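Local coordinates for protein carboxylase (Deinococcus radiodurans, PDB 5H80) that probably catalyses the ATP-dependent carboxylation of biotin, as the biotin carboxylase domain of a single-chain bacterial carboxylase, at residues V61-D66 and P416-L421. Residues are numbered along the deposited sequence; the frame is centred on the assembly and turned at random.
Sequences VYAPDD and PQYDAL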
# COMPACT_ATOMS: atom_id res chain seq x y z
N VAL A 61 -5.83 13.81 22.13
CA VAL A 61 -5.31 14.48 23.31
C VAL A 61 -3.77 14.51 23.12
O VAL A 61 -3.12 13.60 22.49
CB VAL A 61 -5.72 13.82 24.66
CG1 VAL A 61 -7.22 13.98 24.98
CG2 VAL A 61 -5.30 12.32 24.74
N TYR A 62 -3.13 15.51 23.68
CA TYR A 62 -1.72 15.64 23.66
C TYR A 62 -1.14 16.32 24.90
O TYR A 62 -1.80 17.18 25.52
CB TYR A 62 -1.16 16.38 22.39
CG TYR A 62 -1.69 17.78 22.23
CD1 TYR A 62 -0.86 18.84 22.51
CD2 TYR A 62 -3.05 18.09 21.88
CE1 TYR A 62 -1.31 20.13 22.50
CE2 TYR A 62 -3.50 19.45 21.79
CZ TYR A 62 -2.59 20.44 22.09
OH TYR A 62 -2.96 21.75 22.08
N ALA A 63 0.03 15.87 25.26
CA ALA A 63 0.87 16.53 26.26
C ALA A 63 1.75 17.52 25.54
O ALA A 63 2.10 17.31 24.36
CB ALA A 63 1.72 15.49 26.95
N PRO A 64 2.11 18.68 26.18
CA PRO A 64 2.95 19.58 25.44
C PRO A 64 4.28 19.12 24.78
O PRO A 64 4.64 19.54 23.65
CB PRO A 64 3.21 20.76 26.47
CG PRO A 64 2.19 20.58 27.55
CD PRO A 64 1.95 19.10 27.60
N ASP A 65 5.00 18.21 25.38
CA ASP A 65 6.22 17.62 24.81
C ASP A 65 5.95 16.68 23.63
O ASP A 65 6.86 16.24 23.06
CB ASP A 65 7.02 16.88 25.81
CG ASP A 65 6.40 15.57 26.24
OD1 ASP A 65 5.20 15.28 26.00
OD2 ASP A 65 7.11 14.86 27.01
N ASP A 66 4.68 16.49 23.32
CA ASP A 66 4.21 15.67 22.22
C ASP A 66 3.56 16.52 21.19
O ASP A 66 2.87 16.01 20.30
CB ASP A 66 3.24 14.61 22.78
CG ASP A 66 3.32 13.25 22.05
OD1 ASP A 66 4.32 13.04 21.30
OD2 ASP A 66 2.42 12.45 22.32
N PRO A 416 11.87 11.68 25.36
CA PRO A 416 12.16 10.40 26.02
C PRO A 416 11.04 9.87 26.91
O PRO A 416 11.19 8.80 27.51
CB PRO A 416 13.39 10.73 26.88
CG PRO A 416 13.25 12.17 27.21
CD PRO A 416 12.61 12.81 25.98
N GLN A 417 9.92 10.58 27.05
CA GLN A 417 8.83 10.08 27.79
C GLN A 417 8.16 8.89 27.13
O GLN A 417 7.42 8.16 27.75
CB GLN A 417 7.77 11.16 27.95
CG GLN A 417 8.20 12.26 28.94
CD GLN A 417 8.03 11.77 30.35
OE1 GLN A 417 7.03 11.09 30.68
NE2 GLN A 417 9.02 12.03 31.19
N TYR A 418 8.43 8.70 25.84
CA TYR A 418 7.64 7.76 25.03
C TYR A 418 8.65 6.78 24.44
O TYR A 418 9.86 7.01 24.41
CB TYR A 418 6.83 8.45 23.91
CG TYR A 418 6.06 9.65 24.41
CD1 TYR A 418 5.08 9.46 25.37
CD2 TYR A 418 6.42 10.91 24.09
CE1 TYR A 418 4.40 10.55 25.93
CE2 TYR A 418 5.74 12.03 24.64
CZ TYR A 418 4.75 11.83 25.58
OH TYR A 418 4.05 12.88 26.21
N ASP A 419 8.10 5.69 23.97
CA ASP A 419 8.93 4.66 23.42
C ASP A 419 9.71 5.16 22.19
O ASP A 419 9.47 6.28 21.69
CB ASP A 419 8.09 3.42 23.19
CG ASP A 419 7.19 3.50 21.95
OD1 ASP A 419 7.51 4.25 20.98
OD2 ASP A 419 6.13 2.83 21.96
N ALA A 420 10.61 4.29 21.70
CA ALA A 420 11.62 4.68 20.71
C ALA A 420 11.09 4.53 19.28
O ALA A 420 11.80 4.93 18.36
CB ALA A 420 12.90 3.84 20.84
N LEU A 421 9.86 4.08 19.13
CA LEU A 421 9.33 3.88 17.75
C LEU A 421 9.21 5.16 17.01
O LEU A 421 8.53 6.14 17.48
CB LEU A 421 8.07 3.14 17.84
CG LEU A 421 7.47 2.67 16.48
CD1 LEU A 421 8.30 1.55 15.88
CD2 LEU A 421 6.06 2.20 16.78
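Y418 reaches across to 61-66 and donates a hydrogen bond from its hydroxyl to D65. The Y418 OH to D65 OD1 bond is 2.7 Å long. It arrives on the syn side of the carboxylate, 18° out of its plane. D65 holds its CG between its backbone N and carbonyl carbon (chi1 71°), which turns the carboxylate to the incoming phenol. The carboxylate and ring planes are steeply inclined to each other. The methyl of A63 also touches the phenol, with CB 3.6 Å from Y418 OH. D66 OD2 lies over one ring face, with CG 3.7 Å from Y418 CE2 and the carboxylate only 24° from the ring plane. R40 NH1 forms a salt bridge with D66 OD1, and R40 makes a cation-pi contact with the Y418 ring. A phenylalanine in place of this tyrosine would probably leave D65 OD1 without its hydroxyl donor. Q417 sets CG 3.4 Å from D65 OD2, an oxygen that is also hydrogen-bonded to S415 OG. The Q417 chain bends at chi2, and its OE1 accepts a hydrogen bond from the backbone N of A86. The contact joins the turn that follows strand 57-62, in the N-terminal domain, to the loop before strand 421-429 of the C-terminal domain, an interdomain junction of the biotin carboxylase fold.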